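Endoribonuclease ToxN (Pectobacterium atrosepticum, PDB 2XDB) acts as the toxin of a type III toxin-antitoxin system, an endoribonuclease that cleaves within AAA(U/G) sequences and is bound by the ToxI RNA. Local coordinates at residues K70-E73 against N79-G82; H45-P50 against L152-Y157; N137-L140 against G146-N149. All coordinates share one frame; numbering follows the deposited sequence.

Interaction 1 of 3, residues K70-E73 against N79-G82; sequences KLHE and NQLG
Leu81 spreads one methyl, CD2, over the peptide that joins His72 to Glu73, coming within 3.3 Å of Glu73 N. On the same side of the pairing, Leu81 CB lies alongside Leu71 CB at 3.9 Å, and both leucines pack on helix 109-123, Leu71 touching Gln117 and Phe120 and Leu81 touching Lys116. His72 and Gln80 rise from the other face as a non-hydrogen-bonded antiparallel pair with CA atoms 4.4 Å apart. The bent Gln80 chain brings NE2 to 3.9 Å from His72 CB, and this amide nitrogen is hydrogen-bonded to Pro77 O in the turn; the His72 ring itself leads away from Gln80 and meets Phe120. The His72 side chain lies about 4 Å from a bound cobalt ion. The two segments are the turn-proximal part of a beta hairpin, strands 69-73 and 80-91, in which 69-73 is an outermost strand of the antiparallel sheet. Backbone bonds lie on either side of the His72-Gln80 pair: Glu73 N to Asn79 O at 3.2 Å toward the turn, and Leu81 N to Leu71 O at 2.9 Å on the other side. Leu71 N to Gly82 O continues the ladder. At the turn end, Glu73 places CG opposite its backbone N (chi1 167°) and runs on extended, which brings its carboxylate over to Asn79. There Asn79 ND2 donates to the anti side of Glu73 OE1 at 3.1 Å, 26° out of the carboxylate plane, the amide and carboxylate planes standing 63° apart, while Glu73 OE2 forms a salt bridge with Lys116.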
ATOM      1  N   LYS A  70       3.021   4.967  -9.726  1.00 43.70           N
ATOM      2  CA  LYS A  70       4.288   4.366 -10.143  1.00 47.84           C
ATOM      3  C   LYS A  70       5.500   4.930  -9.384  1.00 49.03           C
ATOM      4  O   LYS A  70       5.587   6.124  -9.124  1.00 55.65           O
ATOM      5  CB  LYS A  70       4.488   4.558 -11.642  1.00 56.57           C
ATOM      6  CG  LYS A  70       3.990   3.426 -12.530  1.00 65.69           C
ATOM      7  CD  LYS A  70       4.249   3.755 -13.999  1.00 74.65           C
ATOM      8  CE  LYS A  70       4.471   2.512 -14.852  1.00 80.88           C
ATOM      9  NZ  LYS A  70       4.658   2.849 -16.302  1.00 82.79           N
ATOM     10  N   LEU A  71       6.437   4.066  -9.034  1.00 45.02           N
ATOM     11  CA  LEU A  71       7.665   4.482  -8.363  1.00 47.39           C
ATOM     12  C   LEU A  71       8.855   4.386  -9.310  1.00 54.73           C
ATOM     13  O   LEU A  71       8.957   3.445 -10.090  1.00 65.30           O
ATOM     14  CB  LEU A  71       7.931   3.572  -7.163  1.00 46.06           C
ATOM     15  CG  LEU A  71       7.295   3.932  -5.819  1.00 49.35           C
ATOM     16  CD1 LEU A  71       6.123   4.855  -6.002  1.00 51.06           C
ATOM     17  CD2 LEU A  71       6.889   2.689  -5.050  1.00 46.43           C
ATOM     18  N   HIS A  72       9.759   5.354  -9.246  1.00 52.40           N
ATOM     19  CA  HIS A  72      11.064   5.213  -9.891  1.00 51.49           C
ATOM     20  C   HIS A  72      12.083   6.088  -9.160  1.00 51.34           C
ATOM     21  O   HIS A  72      11.709   6.926  -8.340  1.00 51.55           O
ATOM     22  CB  HIS A  72      10.992   5.576 -11.371  1.00 53.61           C
ATOM     23  CG  HIS A  72      10.672   7.012 -11.626  1.00 56.16           C
ATOM     24  ND1 HIS A  72       9.398   7.449 -11.913  1.00 61.18           N
ATOM     25  CD2 HIS A  72      11.461   8.116 -11.639  1.00 55.60           C
ATOM     26  CE1 HIS A  72       9.413   8.762 -12.088  1.00 61.57           C
ATOM     27  NE2 HIS A  72      10.652   9.190 -11.925  1.00 55.54           N
ATOM     28  N   GLU A  73      13.367   5.888  -9.427  1.00 46.43           N
ATOM     29  CA  GLU A  73      14.387   6.686  -8.758  1.00 45.62           C
ATOM     30  C   GLU A  73      14.317   8.181  -9.130  1.00 46.93           C
ATOM     31  O   GLU A  73      14.180   8.523 -10.305  1.00 48.74           O
ATOM     32  CB  GLU A  73      15.780   6.131  -9.053  1.00 49.37           C
ATOM     33  CG  GLU A  73      16.879   7.094  -8.653  1.00 61.19           C
ATOM     34  CD  GLU A  73      18.268   6.523  -8.802  1.00 68.51           C
ATOM     35  OE1 GLU A  73      18.421   5.483  -9.486  1.00 71.05           O
ATOM     36  OE2 GLU A  73      19.203   7.135  -8.234  1.00 66.75           O
ATOM     37  N   ASN A  79      14.962   3.717 -14.084  1.00 59.62           N
ATOM     38  CA  ASN A  79      15.070   2.824 -12.951  1.00 54.51           C
ATOM     39  C   ASN A  79      13.719   2.691 -12.275  1.00 52.56           C
ATOM     40  O   ASN A  79      13.477   3.282 -11.225  1.00 50.47           O
ATOM     41  CB  ASN A  79      16.111   3.327 -11.962  1.00 60.62           C
ATOM     42  CG  ASN A  79      16.527   2.262 -10.973  1.00 68.61           C
ATOM     43  OD1 ASN A  79      16.180   1.089 -11.128  1.00 74.59           O
ATOM     44  ND2 ASN A  79      17.276   2.661  -9.949  1.00 67.44           N
ATOM     45  N   GLN A  80      12.839   1.911 -12.897  1.00 57.43           N
ATOM     46  CA  GLN A  80      11.505   1.653 -12.366  1.00 55.55           C
ATOM     47  C   GLN A  80      11.546   0.817 -11.078  1.00 58.25           C
ATOM     48  O   GLN A  80      12.291  -0.161 -10.968  1.00 57.32           O
ATOM     49  CB  GLN A  80      10.647   0.964 -13.424  1.00 60.53           C
ATOM     50  CG  GLN A  80      10.322   1.837 -14.613  1.00 70.80           C
ATOM     51  CD  GLN A  80       9.438   3.006 -14.234  1.00 90.08           C
ATOM     52  OE1 GLN A  80       8.483   2.855 -13.464  1.00100.49           O
ATOM     53  NE2 GLN A  80       9.747   4.181 -14.771  1.00 94.43           N
ATOM     54  N   LEU A  81      10.736   1.206 -10.105  1.00 55.37           N
ATOM     55  CA  LEU A  81      10.786   0.595  -8.790  1.00 48.49           C
ATOM     56  C   LEU A  81       9.408   0.113  -8.365  1.00 52.76           C
ATOM     57  O   LEU A  81       9.035   0.233  -7.193  1.00 52.44           O
ATOM     58  CB  LEU A  81      11.286   1.617  -7.777  1.00 51.05           C
ATOM     59  CG  LEU A  81      12.776   1.821  -7.530  1.00 49.17           C
ATOM     60  CD1 LEU A  81      13.620   1.140  -8.583  1.00 56.53           C
ATOM     61  CD2 LEU A  81      13.074   3.293  -7.457  1.00 43.97           C
ATOM     62  N   GLY A  82       8.642  -0.418  -9.313  1.00 53.49           N
ATOM     63  CA  GLY A  82       7.338  -0.967  -8.996  1.00 51.12           C
ATOM     64  C   GLY A  82       6.333   0.140  -8.744  1.00 50.15           C
ATOM     65  O   GLY A  82       6.508   1.255  -9.232  1.00 56.15           O
TER

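Interaction 2 of 3, residues H45-P50 against L152-Y157; sequences HKYLAP and LLEEKY
His45 on strand 45-50 and Glu154 on helix 152-156 are the residues whose backbones come nearest, yet their CA atoms remain 7.6 Å apart, a gap bridged by side chains and water. The His45 imidazole is held from two directions. Glu154 CG lies over one of its faces as a CH-pi contact, 3.9 Å from the ring centroid and 20° off the normal. In the ring plane, at the edge, Tyr157 OH is hydrogen-bonded to His45 ND1 at 2.8 Å; the two rings are steeply inclined, with planes at 74°. Water 1, also at the imidazole edge, links His45 NE2 to Glu154 OE2, which it serves as donor. Beyond the ring, the extended Glu154 chain carries OE1 to the edge of Tyr47, whose OH donates to this oxygen; the modelled 2.5 Å from Tyr47 OH to Glu154 OE1 is doubtfully short at this resolution. The same carboxylate oxygen forms a salt bridge with Arg136 of helix 125-140, so the charge has a partner in a third element. Water 2 completes the network by accepting from Lys46 N and joining Tyr157 OH at 2.7 Å. Tyr157 also packs on Tyr10 and Leu14 of helix 8-17. What results is a polar, water-bridged junction between a sheet strand and the C-terminal helix, on the SH3-like beta core of the ToxN/AbiQ family, a fold that resembles the Kid/MazF toxins.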
ATOM      1  N   HIS A  45      -9.882   6.626  10.333  1.00 40.99           N
ATOM      2  CA  HIS A  45      -9.209   5.444   9.800  1.00 40.64           C
ATOM      3  C   HIS A  45      -7.809   5.754   9.293  1.00 46.54           C
ATOM      4  O   HIS A  45      -7.553   6.843   8.782  1.00 52.99           O
ATOM      5  CB  HIS A  45     -10.024   4.806   8.681  1.00 36.82           C
ATOM      6  CG  HIS A  45     -11.476   4.681   9.000  1.00 44.54           C
ATOM      7  ND1 HIS A  45     -11.940   3.971  10.083  1.00 43.70           N
ATOM      8  CD2 HIS A  45     -12.569   5.184   8.381  1.00 48.14           C
ATOM      9  CE1 HIS A  45     -13.258   4.038  10.114  1.00 49.02           C
ATOM     10  NE2 HIS A  45     -13.666   4.766   9.089  1.00 45.71           N
ATOM     11  N   LYS A  46      -6.912   4.782   9.432  1.00 44.21           N
ATOM     12  CA  LYS A  46      -5.568   4.878   8.872  1.00 39.00           C
ATOM     13  C   LYS A  46      -5.368   3.819   7.805  1.00 41.23           C
ATOM     14  O   LYS A  46      -5.474   2.619   8.082  1.00 46.34           O
ATOM     15  CB  LYS A  46      -4.520   4.724   9.974  1.00 33.19           C
ATOM     16  CG  LYS A  46      -4.675   5.792  11.026  1.00 39.78           C
ATOM     17  CD  LYS A  46      -3.687   5.694  12.156  1.00 41.42           C
ATOM     18  CE  LYS A  46      -3.890   6.905  13.051  1.00 49.00           C
ATOM     19  NZ  LYS A  46      -3.020   6.913  14.246  1.00 60.05           N
ATOM     20  N   TYR A  47      -5.088   4.266   6.585  1.00 35.05           N
ATOM     21  CA  TYR A  47      -4.878   3.354   5.475  1.00 31.85           C
ATOM     22  C   TYR A  47      -3.409   3.123   5.167  1.00 38.45           C
ATOM     23  O   TYR A  47      -2.609   4.057   5.173  1.00 46.08           O
ATOM     24  CB  TYR A  47      -5.573   3.896   4.226  1.00 37.64           C
ATOM     25  CG  TYR A  47      -7.035   3.535   4.158  1.00 39.04           C
ATOM     26  CD1 TYR A  47      -7.455   2.387   3.498  1.00 40.16           C
ATOM     27  CD2 TYR A  47      -7.991   4.326   4.771  1.00 27.26           C
ATOM     28  CE1 TYR A  47      -8.782   2.041   3.446  1.00 36.49           C
ATOM     29  CE2 TYR A  47      -9.320   3.990   4.719  1.00 31.22           C
ATOM     30  CZ  TYR A  47      -9.709   2.843   4.062  1.00 39.51           C
ATOM     31  OH  TYR A  47     -11.040   2.507   4.013  1.00 45.47           O
ATOM     32  N   LEU A  48      -3.059   1.875   4.884  1.00 38.93           N
ATOM     33  CA  LEU A  48      -1.758   1.557   4.307  1.00 37.45           C
ATOM     34  C   LEU A  48      -1.991   0.957   2.933  1.00 40.28           C
ATOM     35  O   LEU A  48      -3.005   0.297   2.707  1.00 43.30           O
ATOM     36  CB  LEU A  48      -0.998   0.544   5.168  1.00 35.61           C
ATOM     37  CG  LEU A  48      -0.649   0.939   6.597  1.00 40.96           C
ATOM     38  CD1 LEU A  48       0.222  -0.144   7.240  1.00 38.99           C
ATOM     39  CD2 LEU A  48       0.062   2.286   6.607  1.00 41.30           C
ATOM     40  N   ALA A  49      -1.043   1.163   2.022  1.00 35.81           N
ATOM     41  CA  ALA A  49      -1.166   0.629   0.667  1.00 32.58           C
ATOM     42  C   ALA A  49      -0.035  -0.342   0.358  1.00 42.37           C
ATOM     43  O   ALA A  49       1.101  -0.125   0.768  1.00 44.76           O
ATOM     44  CB  ALA A  49      -1.156   1.752  -0.333  1.00 30.26           C
ATOM     45  N   PRO A  50      -0.336  -1.414  -0.386  1.00 39.52           N
ATOM     46  CA  PRO A  50       0.706  -2.400  -0.658  1.00 39.92           C
ATOM     47  C   PRO A  50       1.626  -1.927  -1.765  1.00 41.65           C
ATOM     48  O   PRO A  50       1.159  -1.300  -2.718  1.00 40.82           O
ATOM     49  CB  PRO A  50      -0.092  -3.618  -1.129  1.00 42.67           C
ATOM     50  CG  PRO A  50      -1.295  -3.020  -1.786  1.00 41.33           C
ATOM     51  CD  PRO A  50      -1.624  -1.782  -0.999  1.00 38.47           C
ATOM     52  N   LEU A 152     -17.054  -1.468   3.508  1.00 39.08           N
ATOM     53  CA  LEU A 152     -17.244  -2.745   4.178  1.00 40.68           C
ATOM     54  C   LEU A 152     -16.075  -2.994   5.137  1.00 49.14           C
ATOM     55  O   LEU A 152     -16.289  -3.307   6.311  1.00 46.72           O
ATOM     56  CB  LEU A 152     -17.345  -3.880   3.151  1.00 42.28           C
ATOM     57  CG  LEU A 152     -18.296  -5.054   3.442  1.00 39.87           C
ATOM     58  CD1 LEU A 152     -17.770  -6.384   2.894  1.00 32.65           C
ATOM     59  CD2 LEU A 152     -18.549  -5.171   4.912  1.00 28.80           C
ATOM     60  N   LEU A 153     -14.845  -2.850   4.632  1.00 43.40           N
ATOM     61  CA  LEU A 153     -13.662  -2.997   5.463  1.00 36.41           C
ATOM     62  C   LEU A 153     -13.748  -2.026   6.631  1.00 44.94           C
ATOM     63  O   LEU A 153     -13.490  -2.391   7.780  1.00 44.45           O
ATOM     64  CB  LEU A 153     -12.381  -2.733   4.670  1.00 31.88           C
ATOM     65  CG  LEU A 153     -12.002  -3.752   3.601  1.00 35.24           C
ATOM     66  CD1 LEU A 153     -10.591  -3.501   3.049  1.00 34.95           C
ATOM     67  CD2 LEU A 153     -12.090  -5.143   4.168  1.00 31.56           C
ATOM     68  N   GLU A 154     -14.115  -0.782   6.347  1.00 40.83           N
ATOM     69  CA  GLU A 154     -14.182   0.192   7.419  1.00 42.33           C
ATOM     70  C   GLU A 154     -15.204  -0.220   8.445  1.00 43.11           C
ATOM     71  O   GLU A 154     -15.104   0.162   9.600  1.00 46.78           O
ATOM     72  CB  GLU A 154     -14.510   1.581   6.888  1.00 40.63           C
ATOM     73  CG  GLU A 154     -13.329   2.245   6.265  1.00 41.34           C
ATOM     74  CD  GLU A 154     -13.700   3.512   5.566  1.00 48.80           C
ATOM     75  OE1 GLU A 154     -12.939   3.912   4.663  1.00 47.22           O
ATOM     76  OE2 GLU A 154     -14.747   4.103   5.919  1.00 50.43           O
ATOM     77  N   GLU A 155     -16.192  -0.998   8.008  1.00 43.31           N
ATOM     78  CA  GLU A 155     -17.288  -1.422   8.865  1.00 38.22           C
ATOM     79  C   GLU A 155     -16.896  -2.566   9.791  1.00 41.02           C
ATOM     80  O   GLU A 155     -17.330  -2.582  10.928  1.00 48.81           O
ATOM     81  CB  GLU A 155     -18.509  -1.820   8.025  1.00 45.31           C
ATOM     82  CG  GLU A 155     -19.710  -2.342   8.832  1.00 45.56           C
ATOM     83  CD  GLU A 155     -20.677  -1.242   9.289  1.00 52.10           C
ATOM     84  OE1 GLU A 155     -20.336  -0.041   9.185  1.00 59.48           O
ATOM     85  OE2 GLU A 155     -21.781  -1.580   9.768  1.00 47.04           O
ATOM     86  N   LYS A 156     -16.077  -3.514   9.327  1.00 42.15           N
ATOM     87  CA  LYS A 156     -15.745  -4.688  10.153  1.00 48.27           C
ATOM     88  C   LYS A 156     -14.369  -4.673  10.832  1.00 48.63           C
ATOM     89  O   LYS A 156     -14.150  -5.397  11.800  1.00 48.47           O
ATOM     90  CB  LYS A 156     -15.858  -5.999   9.357  1.00 51.97           C
ATOM     91  CG  LYS A 156     -17.074  -6.138   8.474  1.00 55.90           C
ATOM     92  CD  LYS A 156     -18.360  -5.957   9.241  1.00 67.20           C
ATOM     93  CE  LYS A 156     -18.658  -7.130  10.144  1.00 78.78           C
ATOM     94  NZ  LYS A 156     -20.138  -7.253  10.344  1.00 87.07           N
ATOM     95  N   TYR A 157     -13.430  -3.880  10.334  1.00 45.81           N
ATOM     96  CA  TYR A 157     -12.049  -4.079  10.760  1.00 42.61           C
ATOM     97  C   TYR A 157     -11.810  -3.957  12.267  1.00 48.62           C
ATOM     98  O   TYR A 157     -11.010  -4.707  12.823  1.00 54.55           O
ATOM     99  CB  TYR A 157     -11.077  -3.214   9.972  1.00 33.87           C
ATOM    100  CG  TYR A 157     -10.930  -1.782  10.450  1.00 42.91           C
ATOM    101  CD1 TYR A 157      -9.837  -1.390  11.223  1.00 48.96           C
ATOM    102  CD2 TYR A 157     -11.848  -0.808  10.088  1.00 43.40           C
ATOM    103  CE1 TYR A 157      -9.678  -0.064  11.640  1.00 40.58           C
ATOM    104  CE2 TYR A 157     -11.695   0.510  10.502  1.00 37.82           C
ATOM    105  CZ  TYR A 157     -10.610   0.870  11.275  1.00 36.35           C
ATOM    106  OH  TYR A 157     -10.459   2.177  11.665  1.00 37.88           O
TER
HETATM  107  O   HOH W   1     -16.484   5.130   7.938  1.00 57.37           O
HETATM  108  O   HOH W   2      -7.821   2.393  11.407  1.00 79.90           O

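Interaction 3 of 3, residues N137-L140 against G146-N149; sequences NLVL and GTCN. With nucleotides of chain B.
The flat peptide carbonyl of Cys148 has Thr147 OG1 above its plane, 43° out of it, and Val139 CG1 as a more distant neighbour of its oxygen, 4.4 Å from Cys148 O. This is the loop connecting two successive helices: helix 125-140 ends here, and residues 146-149 lead the chain back beside it into helix 150-156. The packing rests on Val139, whose CG2 meets Thr147 OG1 at 3.4 Å and Thr147 CG2 at 4.0 Å, the two side chains lying alongside and running opposite ways. Thr147 holds OG1 between its backbone N and carbonyl carbon (chi1 85°), and from there the hydroxyl donates to Cys148 O at 2.9 Å. The hydroxyl that Val139 covers is thus already engaged within its own loop, and the interface between the segments is a plain van der Waals one. Val139 also touches Phe150, while Cys148 is backbone hydrogen-bonded to Lys87 of strand 80-91, tying the loop to the sheet. Asn149 closes the loop as the N-cap of the next helix, its OD1 accepting from Leu152 N. On the RNA side, Leu138 packs on a uracil base. One residue earlier, Asn137 directs its amide to the phosphate of U21 of chain B, where Asn137 ND2 makes a weak hydrogen bond to OP2 at 3.2 Å, bent to 131° at the hydrogen.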
ATOM      1  N   ASN A 137     -13.063   8.540  -2.256  1.00 45.13           N
ATOM      2  CA  ASN A 137     -14.271   9.312  -2.523  1.00 49.15           C
ATOM      3  C   ASN A 137     -15.043   8.746  -3.712  1.00 50.76           C
ATOM      4  O   ASN A 137     -16.237   8.482  -3.618  1.00 48.75           O
ATOM      5  CB  ASN A 137     -13.938  10.774  -2.767  1.00 47.82           C
ATOM      6  CG  ASN A 137     -13.572  11.494  -1.505  1.00 56.48           C
ATOM      7  OD1 ASN A 137     -13.969  11.081  -0.414  1.00 52.96           O
ATOM      8  ND2 ASN A 137     -12.808  12.582  -1.634  1.00 60.68           N
ATOM      9  N   LEU A 138     -14.346   8.551  -4.824  1.00 44.62           N
ATOM     10  CA  LEU A 138     -14.954   7.954  -5.997  1.00 40.76           C
ATOM     11  C   LEU A 138     -15.574   6.603  -5.672  1.00 46.27           C
ATOM     12  O   LEU A 138     -16.667   6.289  -6.149  1.00 50.51           O
ATOM     13  CB  LEU A 138     -13.938   7.826  -7.126  1.00 40.31           C
ATOM     14  CG  LEU A 138     -13.430   9.179  -7.654  1.00 43.56           C
ATOM     15  CD1 LEU A 138     -12.490   9.022  -8.827  1.00 42.39           C
ATOM     16  CD2 LEU A 138     -14.591  10.034  -8.062  1.00 44.74           C
ATOM     17  N   VAL A 139     -14.907   5.803  -4.847  1.00 40.32           N
ATOM     18  CA  VAL A 139     -15.459   4.489  -4.552  1.00 38.48           C
ATOM     19  C   VAL A 139     -16.733   4.613  -3.703  1.00 42.59           C
ATOM     20  O   VAL A 139     -17.705   3.896  -3.936  1.00 39.96           O
ATOM     21  CB  VAL A 139     -14.412   3.524  -3.948  1.00 38.66           C
ATOM     22  CG1 VAL A 139     -15.069   2.282  -3.399  1.00 36.52           C
ATOM     23  CG2 VAL A 139     -13.411   3.124  -4.996  1.00 40.79           C
ATOM     24  N   LEU A 140     -16.746   5.543  -2.751  1.00 42.56           N
ATOM     25  CA  LEU A 140     -17.959   5.795  -1.973  1.00 41.98           C
ATOM     26  C   LEU A 140     -19.098   6.196  -2.866  1.00 42.65           C
ATOM     27  O   LEU A 140     -20.241   5.847  -2.601  1.00 46.14           O
ATOM     28  CB  LEU A 140     -17.776   6.919  -0.962  1.00 45.03           C
ATOM     29  CG  LEU A 140     -16.825   6.657   0.185  1.00 58.23           C
ATOM     30  CD1 LEU A 140     -17.224   7.553   1.335  1.00 62.48           C
ATOM     31  CD2 LEU A 140     -16.881   5.203   0.581  1.00 60.04           C
ATOM     32  N   GLY A 146     -13.502  -2.506  -8.795  1.00 59.88           N
ATOM     33  CA  GLY A 146     -12.281  -3.284  -8.831  1.00 54.68           C
ATOM     34  C   GLY A 146     -11.305  -2.854  -7.758  1.00 52.69           C
ATOM     35  O   GLY A 146     -10.114  -3.160  -7.833  1.00 55.62           O
ATOM     36  N   THR A 147     -11.804  -2.136  -6.758  1.00 41.56           N
ATOM     37  CA  THR A 147     -10.990  -1.817  -5.597  1.00 42.61           C
ATOM     38  C   THR A 147     -11.508  -2.536  -4.357  1.00 44.65           C
ATOM     39  O   THR A 147     -12.609  -3.080  -4.366  1.00 55.26           O
ATOM     40  CB  THR A 147     -10.980  -0.307  -5.330  1.00 41.24           C
ATOM     41  OG1 THR A 147     -12.121   0.065  -4.541  1.00 41.96           O
ATOM     42  CG2 THR A 147     -10.986   0.443  -6.635  1.00 38.86           C
ATOM     43  N   CYS A 148     -10.716  -2.541  -3.290  1.00 39.49           N
ATOM     44  CA  CYS A 148     -11.210  -3.049  -2.017  1.00 40.09           C
ATOM     45  C   CYS A 148     -12.463  -2.276  -1.677  1.00 48.27           C
ATOM     46  O   CYS A 148     -12.547  -1.070  -1.924  1.00 51.34           O
ATOM     47  CB  CYS A 148     -10.193  -2.864  -0.885  1.00 38.74           C
ATOM     48  SG  CYS A 148      -8.758  -3.959  -0.928  1.00 54.31           S
ATOM     49  N   ASN A 149     -13.430  -2.975  -1.099  1.00 43.97           N
ATOM     50  CA  ASN A 149     -14.654  -2.350  -0.650  1.00 38.48           C
ATOM     51  C   ASN A 149     -14.381  -1.559   0.630  1.00 43.34           C
ATOM     52  O   ASN A 149     -14.550  -2.067   1.742  1.00 49.58           O
ATOM     53  CB  ASN A 149     -15.720  -3.417  -0.425  1.00 30.78           C
ATOM     54  CG  ASN A 149     -17.061  -2.836  -0.064  1.00 46.09           C
ATOM     55  OD1 ASN A 149     -17.185  -1.653   0.296  1.00 54.39           O
ATOM     56  ND2 ASN A 149     -18.087  -3.668  -0.146  1.00 50.76           N
TER
ATOM     57  P     U B  21     -12.998  14.859  -4.788  1.00 87.98           P
ATOM     58  OP1   U B  21     -11.522  14.730  -4.954  1.00 75.54           O
ATOM     59  OP2   U B  21     -13.805  13.637  -4.541  1.00 86.27           O
ATOM     60  O5'   U B  21     -13.300  15.942  -3.663  1.00 85.99           O
ATOM     61  C5'   U B  21     -14.637  16.306  -3.336  1.00 92.70           C
ATOM     62  C4'   U B  21     -14.790  17.781  -3.032  1.00101.12           C
ATOM     63  O4'   U B  21     -13.890  18.182  -1.959  1.00104.72           O
ATOM     64  C3'   U B  21     -14.529  18.747  -4.189  1.00106.47           C
ATOM     65  O3'   U B  21     -15.438  19.846  -4.084  1.00113.52           O
ATOM     66  C2'   U B  21     -13.122  19.251  -3.881  1.00105.34           C
ATOM     67  O2'   U B  21     -12.804  20.491  -4.471  1.00102.85           O
ATOM     68  C1'   U B  21     -13.186  19.346  -2.359  1.00111.50           C
ATOM     69  N1    U B  21     -11.922  19.498  -1.577  1.00128.02           N
ATOM     70  C2    U B  21     -10.668  19.275  -2.134  1.00132.21           C
ATOM     71  O2    U B  21     -10.475  18.943  -3.292  1.00130.89           O
ATOM     72  N3    U B  21      -9.613  19.457  -1.266  1.00137.50           N
ATOM     73  C4    U B  21      -9.659  19.826   0.066  1.00142.17           C
ATOM     74  O4    U B  21      -8.614  19.947   0.712  1.00142.85           O
ATOM     75  C5    U B  21     -10.981  20.038   0.567  1.00142.81           C
ATOM     76  C6    U B  21     -12.028  19.869  -0.251  1.00138.22           C
TER

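Interactions 2 and 3 adjoin: their centres are about 12 Å apart, and Leu153 CD1 of the helix touches Cys148 CB of the loop at 4.0 Å. The connection in interaction 3 leads directly into the helix that interaction 2 fastens to strand 45-52. Interaction 1 stands apart, its centre about 26 Å from that of interaction 2 and 25 Å from that of interaction 3, but shares a sheet with interaction 2. The bound RNA contacts interaction 3, while its nearest atoms lie about 5 Å from interaction 2 and 7 Å from interaction 1. A cobalt ion lies about 4 Å from the His72 side chain of interaction 1, and one about 13 Å from Val139 of interaction 3.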